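Local coordinates for phenylacetic acid degradation-related protein (Silicibacter sp., PDB 2QWZ) that is a putative thioesterase of the thioesterase superfamily and probably hydrolyses the thioester bond of acyl-thioester substrates, perhaps in phenylacetic acid degradation, at residues L49-L58 with L79-A90; P111-R122 with D134-M142. All blocks are in the same frame, centred on the assembly; numbering follows the deposited sequence.

Contact 1: residues L49-L58 with L79-A90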
loop_
_atom_site.group_PDB
_atom_site.type_symbol
_atom_site.label_atom_id
_atom_site.label_comp_id
_atom_site.label_asym_id
_atom_site.label_seq_id
_atom_site.Cartn_x
_atom_site.Cartn_y
_atom_site.Cartn_z
ATOM N N LEU A 49 10.922 -22.987 9.149
ATOM C CA LEU A 49 10.291 -23.088 7.849
ATOM C C LEU A 49 9.208 -24.161 7.919
ATOM O O LEU A 49 9.443 -25.245 8.439
ATOM C CB LEU A 49 11.313 -23.471 6.804
ATOM C CG LEU A 49 10.736 -23.715 5.403
ATOM C CD1 LEU A 49 10.387 -22.411 4.772
ATOM C CD2 LEU A 49 11.749 -24.419 4.587
ATOM N N ALA A 50 8.011 -23.809 7.449
ATOM C CA ALA A 50 6.851 -24.687 7.413
ATOM C C ALA A 50 6.172 -24.375 6.095
ATOM O O ALA A 50 6.519 -23.362 5.444
ATOM C CB ALA A 50 5.940 -24.390 8.574
ATOM N N LYS A 51 5.199 -25.199 5.714
ATOM C CA LYS A 51 4.511 -25.064 4.430
ATOM C C LYS A 51 3.925 -23.668 4.223
ATOM O O LYS A 51 3.966 -23.118 3.124
ATOM C CB LYS A 51 3.384 -26.108 4.287
ATOM C CG LYS A 51 3.862 -27.521 3.929
ATOM C CD LYS A 51 2.686 -28.464 3.523
ATOM C CE LYS A 51 2.170 -29.278 4.714
ATOM N NZ LYS A 51 2.922 -30.549 4.853
ATOM N N GLY A 52 3.350 -23.093 5.273
ATOM C CA GLY A 52 2.672 -21.818 5.102
ATOM C C GLY A 52 3.493 -20.600 5.477
ATOM O O GLY A 52 3.111 -19.469 5.169
ATOM N N GLU A 53 4.610 -20.829 6.158
ATOM C CA GLU A 53 5.214 -19.809 7.007
ATOM C C GLU A 53 6.708 -19.955 7.177
ATOM O O GLU A 53 7.240 -21.041 7.126
ATOM C CB GLU A 53 4.592 -19.872 8.389
ATOM C CG GLU A 53 3.085 -20.013 8.386
ATOM C CD GLU A 53 2.495 -19.794 9.765
ATOM O OE1 GLU A 53 2.992 -20.417 10.727
ATOM O OE2 GLU A 53 1.537 -18.997 9.882
ATOM N N ILE A 54 7.381 -18.829 7.395
ATOM C CA ILE A 54 8.804 -18.834 7.676
ATOM C C ILE A 54 9.061 -17.821 8.773
ATOM O O ILE A 54 8.404 -16.819 8.780
ATOM C CB ILE A 54 9.579 -18.438 6.447
ATOM C CG1 ILE A 54 11.073 -18.718 6.629
ATOM C CG2 ILE A 54 9.300 -16.992 6.043
ATOM C CD1 ILE A 54 11.879 -18.652 5.305
ATOM N N THR A 55 10.022 -18.098 9.649
ATOM C CA THR A 55 10.595 -17.107 10.592
ATOM C C THR A 55 12.032 -16.808 10.235
ATOM O O THR A 55 12.878 -17.697 10.262
ATOM C CB THR A 55 10.529 -17.586 12.026
ATOM O OG1 THR A 55 9.191 -17.951 12.278
ATOM C CG2 THR A 55 10.943 -16.485 13.024
HETATM N N MSE A 56 12.292 -15.567 9.822
HETATM C CA MSE A 56 13.631 -15.135 9.475
HETATM C C MSE A 56 14.169 -14.189 10.538
HETATM O O MSE A 56 13.397 -13.401 11.088
HETATM C CB MSE A 56 13.581 -14.421 8.155
HETATM C CG MSE A 56 14.903 -14.096 7.575
HETATM SE SE MSE A 56 15.658 -15.434 6.397
HETATM C CE MSE A 56 14.317 -15.728 5.036
ATOM N N ARG A 57 15.482 -14.281 10.784
ATOM C CA ARG A 57 16.201 -13.485 11.785
ATOM C C ARG A 57 17.106 -12.497 11.077
ATOM O O ARG A 57 17.801 -12.860 10.106
ATOM C CB ARG A 57 17.070 -14.390 12.660
ATOM C CG ARG A 57 17.756 -13.684 13.840
ATOM C CD ARG A 57 18.535 -14.686 14.694
ATOM N NE ARG A 57 17.601 -15.523 15.416
ATOM C CZ ARG A 57 17.123 -15.236 16.615
ATOM N NH1 ARG A 57 17.525 -14.151 17.264
ATOM N NH2 ARG A 57 16.224 -16.028 17.146
ATOM N N LEU A 58 17.057 -11.249 11.542
ATOM C CA LEU A 58 18.073 -10.261 11.216
ATOM C C LEU A 58 18.970 -10.164 12.437
ATOM O O LEU A 58 18.528 -9.735 13.529
ATOM C CB LEU A 58 17.454 -8.891 10.902
ATOM C CG LEU A 58 18.274 -7.669 10.461
ATOM C CD1 LEU A 58 17.305 -6.572 9.920
ATOM C CD2 LEU A 58 19.108 -7.090 11.565
ATOM N N LEU A 79 14.324 -7.240 5.675
ATOM C CA LEU A 79 13.833 -8.401 6.398
ATOM C C LEU A 79 12.508 -8.909 5.852
ATOM O O LEU A 79 12.348 -10.112 5.598
ATOM C CB LEU A 79 13.656 -8.055 7.888
ATOM C CG LEU A 79 13.120 -9.200 8.757
ATOM C CD1 LEU A 79 14.006 -10.433 8.600
ATOM C CD2 LEU A 79 13.025 -8.807 10.222
ATOM N N ALA A 80 11.562 -7.982 5.645
ATOM C CA ALA A 80 10.244 -8.315 5.195
ATOM C C ALA A 80 10.377 -8.981 3.808
ATOM O O ALA A 80 9.768 -10.003 3.556
ATOM C CB ALA A 80 9.359 -7.071 5.117
ATOM N N ASP A 81 11.156 -8.382 2.930
ATOM C CA ASP A 81 11.317 -8.884 1.523
ATOM C C ASP A 81 12.088 -10.182 1.426
ATOM O O ASP A 81 11.709 -11.049 0.671
ATOM C CB ASP A 81 11.971 -7.763 0.690
ATOM C CG ASP A 81 12.217 -8.139 -0.796
ATOM O OD1 ASP A 81 11.588 -9.036 -1.387
ATOM O OD2 ASP A 81 13.080 -7.483 -1.362
ATOM N N VAL A 82 13.176 -10.343 2.177
ATOM C CA VAL A 82 13.895 -11.622 2.175
ATOM C C VAL A 82 13.033 -12.782 2.689
ATOM O O VAL A 82 13.064 -13.875 2.104
ATOM C CB VAL A 82 15.326 -11.563 2.901
ATOM C CG1 VAL A 82 15.219 -11.613 4.431
ATOM C CG2 VAL A 82 16.259 -12.697 2.368
ATOM N N SER A 83 12.248 -12.540 3.744
ATOM C CA SER A 83 11.357 -13.525 4.298
ATOM C C SER A 83 10.326 -14.073 3.319
ATOM O O SER A 83 10.116 -15.273 3.252
ATOM C CB SER A 83 10.595 -12.924 5.495
ATOM O OG SER A 83 11.505 -12.479 6.496
ATOM N N VAL A 84 9.610 -13.206 2.616
ATOM C CA VAL A 84 8.553 -13.679 1.733
ATOM C C VAL A 84 9.177 -14.277 0.481
ATOM O O VAL A 84 8.699 -15.283 -0.010
ATOM C CB VAL A 84 7.510 -12.590 1.423
ATOM C CG1 VAL A 84 6.429 -13.142 0.653
ATOM C CG2 VAL A 84 6.912 -12.018 2.755
ATOM N N TYR A 85 10.254 -13.680 0.007
ATOM C CA TYR A 85 10.963 -14.199 -1.142
ATOM C C TYR A 85 11.431 -15.628 -0.887
ATOM O O TYR A 85 11.261 -16.492 -1.723
ATOM C CB TYR A 85 12.173 -13.324 -1.454
ATOM C CG TYR A 85 12.978 -13.870 -2.617
ATOM C CD1 TYR A 85 12.577 -13.647 -3.912
ATOM C CD2 TYR A 85 14.131 -14.637 -2.401
ATOM C CE1 TYR A 85 13.313 -14.172 -5.005
ATOM C CE2 TYR A 85 14.860 -15.160 -3.456
ATOM C CZ TYR A 85 14.455 -14.924 -4.756
ATOM O OH TYR A 85 15.200 -15.460 -5.783
ATOM N N ALA A 86 12.015 -15.849 0.285
ATOM C CA ALA A 86 12.521 -17.157 0.716
ATOM C C ALA A 86 11.400 -18.181 0.775
ATOM O O ALA A 86 11.581 -19.287 0.293
ATOM C CB ALA A 86 13.221 -17.044 2.080
ATOM N N LEU A 87 10.233 -17.798 1.319
ATOM C CA LEU A 87 9.047 -18.684 1.332
ATOM C C LEU A 87 8.538 -18.986 -0.083
ATOM O O LEU A 87 8.154 -20.106 -0.378
ATOM C CB LEU A 87 7.942 -18.088 2.175
ATOM C CG LEU A 87 6.859 -18.969 2.816
ATOM C CD1 LEU A 87 7.322 -20.176 3.665
ATOM C CD2 LEU A 87 6.084 -18.063 3.659
ATOM N N VAL A 88 8.554 -18.007 -0.965
ATOM C CA VAL A 88 8.134 -18.264 -2.326
ATOM C C VAL A 88 9.066 -19.279 -2.968
ATOM O O VAL A 88 8.606 -20.279 -3.496
ATOM C CB VAL A 88 8.026 -16.969 -3.148
ATOM C CG1 VAL A 88 7.763 -17.297 -4.596
ATOM C CG2 VAL A 88 6.931 -16.129 -2.610
ATOM N N LEU A 89 10.369 -19.063 -2.847
ATOM C CA LEU A 89 11.390 -20.019 -3.325
ATOM C C LEU A 89 11.342 -21.414 -2.693
ATOM O O LEU A 89 11.642 -22.396 -3.359
ATOM C CB LEU A 89 12.809 -19.476 -3.100
ATOM C CG LEU A 89 13.479 -18.654 -4.195
ATOM C CD1 LEU A 89 14.962 -18.505 -3.831
ATOM C CD2 LEU A 89 13.330 -19.281 -5.574
ATOM N N ALA A 90 11.005 -21.492 -1.413
ATOM C CA ALA A 90 10.798 -22.765 -0.711
ATOM C C ALA A 90 9.750 -23.647 -1.397
ATOM O O ALA A 90 9.808 -24.884 -1.327
ATOM C CB ALA A 90 10.392 -22.498 0.720
#

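Contact 2: residues P111-R122 with D134-M142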
loop_
_atom_site.group_PDB
_atom_site.type_symbol
_atom_site.label_atom_id
_atom_site.label_comp_id
_atom_site.label_asym_id
_atom_site.label_seq_id
_atom_site.Cartn_x
_atom_site.Cartn_y
_atom_site.Cartn_z
ATOM N N PRO A 111 11.621 -0.397 17.147
ATOM C CA PRO A 111 12.296 -1.601 17.550
ATOM C C PRO A 111 13.043 -1.399 18.866
ATOM O O PRO A 111 13.492 -0.294 19.180
ATOM C CB PRO A 111 13.272 -1.864 16.405
ATOM C CG PRO A 111 12.697 -1.211 15.266
ATOM C CD PRO A 111 12.018 0.005 15.799
ATOM N N GLU A 112 13.115 -2.459 19.659
ATOM C CA GLU A 112 13.903 -2.441 20.876
ATOM C C GLU A 112 15.375 -2.480 20.498
ATOM O O GLU A 112 15.814 -3.381 19.803
ATOM C CB GLU A 112 13.546 -3.638 21.744
ATOM C CG GLU A 112 14.245 -3.673 23.095
ATOM C CD GLU A 112 13.716 -2.641 24.075
ATOM O OE1 GLU A 112 12.684 -1.979 23.763
ATOM O OE2 GLU A 112 14.347 -2.511 25.161
ATOM N N SER A 113 16.126 -1.478 20.947
ATOM C CA SER A 113 17.559 -1.398 20.682
ATOM C C SER A 113 18.309 -2.582 21.313
ATOM O O SER A 113 18.120 -2.888 22.504
ATOM C CB SER A 113 18.115 -0.093 21.262
ATOM O OG SER A 113 19.492 0.039 20.954
ATOM N N GLY A 114 19.163 -3.222 20.525
ATOM C CA GLY A 114 20.062 -4.261 21.021
ATOM C C GLY A 114 19.565 -5.690 20.893
ATOM O O GLY A 114 20.135 -6.555 21.504
ATOM N N ARG A 115 18.499 -5.909 20.114
ATOM C CA ARG A 115 17.882 -7.221 19.909
ATOM C C ARG A 115 17.735 -7.537 18.437
ATOM O O ARG A 115 17.541 -6.630 17.621
ATOM C CB ARG A 115 16.507 -7.254 20.504
ATOM C CG ARG A 115 16.515 -7.009 21.969
ATOM C CD ARG A 115 15.163 -7.243 22.492
ATOM N NE ARG A 115 15.129 -7.157 23.963
ATOM C CZ ARG A 115 14.417 -7.962 24.748
ATOM N NH1 ARG A 115 13.683 -8.962 24.257
ATOM N NH2 ARG A 115 14.450 -7.778 26.054
ATOM N N ASP A 116 17.814 -8.813 18.096
ATOM C CA ASP A 116 17.544 -9.228 16.727
ATOM C C ASP A 116 16.103 -8.933 16.420
ATOM O O ASP A 116 15.267 -8.780 17.317
ATOM C CB ASP A 116 17.800 -10.716 16.509
ATOM C CG ASP A 116 19.250 -11.089 16.643
ATOM O OD1 ASP A 116 20.138 -10.213 16.653
ATOM O OD2 ASP A 116 19.483 -12.286 16.767
ATOM N N LEU A 117 15.843 -8.822 15.122
ATOM C CA LEU A 117 14.518 -8.582 14.603
ATOM C C LEU A 117 14.069 -9.883 13.967
ATOM O O LEU A 117 14.824 -10.490 13.211
ATOM C CB LEU A 117 14.566 -7.468 13.561
ATOM C CG LEU A 117 13.551 -6.356 13.695
ATOM C CD1 LEU A 117 13.702 -5.675 15.075
ATOM C CD2 LEU A 117 13.739 -5.399 12.544
ATOM N N LEU A 118 12.843 -10.303 14.283
ATOM C CA LEU A 118 12.275 -11.504 13.717
ATOM C C LEU A 118 11.148 -11.072 12.803
ATOM O O LEU A 118 10.362 -10.164 13.154
ATOM C CB LEU A 118 11.732 -12.404 14.829
ATOM C CG LEU A 118 12.723 -12.803 15.913
ATOM C CD1 LEU A 118 12.024 -13.745 16.845
ATOM C CD2 LEU A 118 13.971 -13.441 15.323
ATOM N N GLY A 119 11.122 -11.689 11.620
ATOM C CA GLY A 119 10.017 -11.610 10.707
ATOM C C GLY A 119 9.266 -12.925 10.544
ATOM O O GLY A 119 9.812 -13.937 10.088
ATOM N N GLN A 120 7.987 -12.899 10.889
ATOM C CA GLN A 120 7.114 -14.062 10.764
ATOM C C GLN A 120 6.228 -13.882 9.550
ATOM O O GLN A 120 5.239 -13.191 9.602
ATOM C CB GLN A 120 6.334 -14.272 12.070
ATOM C CG GLN A 120 7.304 -14.382 13.279
ATOM C CD GLN A 120 6.644 -14.596 14.665
ATOM O OE1 GLN A 120 7.344 -14.878 15.666
ATOM N NE2 GLN A 120 5.316 -14.487 14.724
ATOM N N ALA A 121 6.626 -14.475 8.427
ATOM C CA ALA A 121 5.918 -14.348 7.160
ATOM C C ALA A 121 4.891 -15.463 6.970
ATOM O O ALA A 121 5.055 -16.580 7.479
ATOM C CB ALA A 121 6.925 -14.345 5.977
ATOM N N ARG A 122 3.823 -15.162 6.233
ATOM C CA ARG A 122 2.977 -16.210 5.705
ATOM C C ARG A 122 2.676 -16.013 4.244
ATOM O O ARG A 122 2.572 -14.894 3.758
ATOM C CB ARG A 122 1.717 -16.386 6.528
ATOM C CG ARG A 122 0.718 -15.377 6.351
ATOM C CD ARG A 122 -0.241 -15.305 7.524
ATOM N NE ARG A 122 -0.982 -14.062 7.385
ATOM C CZ ARG A 122 -1.998 -13.679 8.141
ATOM N NH1 ARG A 122 -2.501 -14.469 9.095
ATOM N NH2 ARG A 122 -2.537 -12.501 7.897
ATOM N N ASP A 134 2.375 -11.963 3.495
ATOM C CA ASP A 134 2.530 -10.903 4.453
ATOM C C ASP A 134 3.400 -11.335 5.649
ATOM O O ASP A 134 3.874 -12.481 5.695
ATOM C CB ASP A 134 1.158 -10.315 4.817
ATOM C CG ASP A 134 0.310 -11.233 5.638
ATOM O OD1 ASP A 134 0.840 -12.173 6.209
ATOM O OD2 ASP A 134 -0.901 -10.994 5.723
ATOM N N ILE A 135 3.675 -10.398 6.560
ATOM C CA ILE A 135 4.724 -10.582 7.558
ATOM C C ILE A 135 4.511 -9.597 8.739
ATOM O O ILE A 135 4.095 -8.483 8.510
ATOM C CB ILE A 135 6.119 -10.389 6.926
ATOM C CG1 ILE A 135 7.252 -10.665 7.916
ATOM C CG2 ILE A 135 6.260 -9.046 6.301
ATOM C CD1 ILE A 135 8.525 -11.152 7.253
ATOM N N LEU A 136 4.738 -10.072 9.960
ATOM C CA LEU A 136 4.860 -9.231 11.182
ATOM C C LEU A 136 6.313 -9.260 11.672
ATOM O O LEU A 136 6.913 -10.333 11.790
ATOM C CB LEU A 136 3.968 -9.744 12.283
ATOM C CG LEU A 136 2.458 -9.564 12.084
ATOM C CD1 LEU A 136 1.741 -10.171 13.248
ATOM C CD2 LEU A 136 2.033 -8.118 11.932
ATOM N N LEU A 137 6.854 -8.078 11.964
ATOM C CA LEU A 137 8.198 -7.910 12.448
ATOM C C LEU A 137 8.119 -7.644 13.958
ATOM O O LEU A 137 7.292 -6.862 14.409
ATOM C CB LEU A 137 8.856 -6.703 11.819
ATOM C CG LEU A 137 9.362 -6.942 10.376
ATOM C CD1 LEU A 137 8.238 -7.386 9.610
ATOM C CD2 LEU A 137 9.903 -5.636 9.853
ATOM N N PHE A 138 9.040 -8.261 14.680
ATOM C CA PHE A 138 9.076 -8.237 16.115
ATOM C C PHE A 138 10.508 -7.935 16.497
ATOM O O PHE A 138 11.437 -8.396 15.830
ATOM C CB PHE A 138 8.695 -9.632 16.629
ATOM C CG PHE A 138 7.258 -10.011 16.383
ATOM C CD1 PHE A 138 6.278 -9.559 17.200
ATOM C CD2 PHE A 138 6.896 -10.734 15.280
ATOM C CE1 PHE A 138 4.929 -9.900 17.003
ATOM C CE2 PHE A 138 5.560 -11.058 15.039
ATOM C CZ PHE A 138 4.578 -10.656 15.915
ATOM N N SER A 139 10.697 -7.165 17.564
ATOM C CA SER A 139 11.943 -7.256 18.301
ATOM C C SER A 139 11.846 -8.530 19.138
ATOM O O SER A 139 10.897 -8.725 19.871
ATOM C CB SER A 139 12.203 -6.016 19.178
ATOM O OG SER A 139 12.689 -4.936 18.370
ATOM N N GLU A 140 12.822 -9.413 19.016
ATOM C CA GLU A 140 12.718 -10.721 19.621
ATOM C C GLU A 140 12.450 -10.599 21.120
ATOM O O GLU A 140 13.201 -9.945 21.809
ATOM C CB GLU A 140 13.999 -11.479 19.374
ATOM C CG GLU A 140 14.031 -12.871 19.954
ATOM C CD GLU A 140 15.236 -13.656 19.443
ATOM O OE1 GLU A 140 16.331 -13.034 19.259
ATOM O OE2 GLU A 140 15.118 -14.895 19.354
ATOM N N GLY A 141 11.378 -11.226 21.608
ATOM C CA GLY A 141 11.040 -11.214 23.038
ATOM C C GLY A 141 10.074 -10.131 23.471
ATOM O O GLY A 141 9.717 -10.056 24.645
HETATM N N MSE A 142 9.693 -9.255 22.540
HETATM C CA MSE A 142 8.719 -8.202 22.798
HETATM C C MSE A 142 7.502 -8.628 21.998
HETATM O O MSE A 142 7.624 -8.921 20.821
HETATM C CB MSE A 142 9.224 -6.858 22.291
HETATM C CG MSE A 142 10.684 -6.541 22.573
HETATM SE SE MSE A 142 11.000 -6.130 24.448
HETATM C CE MSE A 142 9.950 -4.451 24.560
HETATM O O HOH W 1 15.300 -4.732 17.629
#

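Contact 1: residues L49-L58 with L79-A90
Selenomethionine Met56 lies across the ridge of helix 79-90 formed by Leu79, Val82, Ser83 and Ala86. Its CG stands anti to the backbone N (chi1 -171°), and bends at the next two torsions then lay the selenium and methyl group along the helix. Met56 CE ends over Ala86 CB, 3.4 Å away and tighter than usual for two carbons, while Met56 CG meets Leu79 CD1 at 3.9 Å; the Met56 and Leu79 side chains run antiparallel alongside one another. Two residues back on the strand, Ile54 meets the same Ser83 and Ala86: its CD1 packs against Ala86 CB and its CG2 comes to 3.4 Å from Ser83 O. Leu87 approaches from the flank, its two methyls set against the backbone carbonyls where the loop enters the strand, with CD1 3.6 Å from Glu53 O and CD2 beside Gly52 O. Leu49 CD1 closes this end between Leu87 CD1 and Ala90 CB.

Ser83 brings a polar side-chain atom into this largely apolar layer. Its OG sits 3.3 Å from Met56 CB but turns back to bond Leu79 O at 2.7 Å; that carbonyl also takes the helical bond from Ser83 N, the two donors arriving from opposite faces of its plane. With an alanine here, Leu79 O would probably lose its hydroxyl donor and a gap would open beside Met56 CB.

No hydrogen bond joins the two segments; the axes of strand 53-58 and helix 79-90 approach to 8.4 Å, their directions 139° apart. A curved antiparallel sheet wrapped round a long central helix is characteristic of the hotdog fold, consistent with the thioesterase superfamily assignment.

Contact 2: residues P111-R122 with D134-M142
Arg122 and Asp134 pair at one end of an antiparallel beta hairpin, strands 117-126 and 130-139, within the curved sheet of the hotdog fold. The hydrogen-bonded pairs Leu118 with Phe138, Gln120 with Leu136 and Arg122 with Asp134 each exchange two backbone bonds. Gln120 N to Leu136 O is nearly linear (175°), whereas Asp134 N to Arg122 O is bent (145°); the longest, Leu136 N to Gln120 O at 3.2 Å, reaches its acceptor from above the carbonyl plane. Beyond the strand, Glu140 N continues the ladder to Asp116 O.

The Arg122 guanidinium grips the Asp134 carboxylate side-on, the two planes nearly coplanar. Arg122 NE bonds Asp134 OD1 at 2.9 Å and Arg122 NH2 bonds Asp134 OD2 at 3.1 Å, both oxygens using their syn lone pairs. NH2 also bonds a glycerol, probably from the crystallisation liquor, and Arg122 packs on Leu136 of a second subunit. On the same face of the sheet, the extended Gln120 side chain crosses that of Phe138 at about a right angle, its amide plane inclined 46° to the ring and Gln120 NE2 3.5 Å from Phe138 CE2. On the other face, Ile135 CD1 fills the space beside Gly119 CA, where a CB would clash with it.

At the opposite end, Ser139 OG takes the bond from Glu112 N at 2.8 Å and donates to a water, which in turn donates to Glu112 O and Arg115 O. One serine hydroxyl and one water thus tie the Glu112-Arg115 type II turn to the end of the strand. Arg115, extended from CG to NE, reaches over the second type II turn, Ser139 to Met142. Arg115 NH1 bonds Glu140 O at 2.7 Å within both the guanidinium and carbonyl planes, while Met142 SE sits over the guanidinium centre, 3.8 Å above its plane.

The two contacts share one sheet, since strand 53-58 of contact 1 is the neighbour of strand 117-126 of contact 2; their centres lie 13 Å apart. Backbone bonds of Ile54 with Ala121 and Met56 with Gly119 join them edge to edge. On the outer face, Arg57 NH1 of contact 1 reaches Glu140 OE1 at 2.6 Å and Asp116 OD2 at 2.7 Å, probably offsetting the repulsion between these two carboxylates of contact 2. On the inner face, Ser83 of the helix packs on Ile135, and helix 73-92 lies against strand 53-58 and the hairpin of contact 2. Contact 2 also reaches a second subunit through Arg122, Asp134 and Leu136.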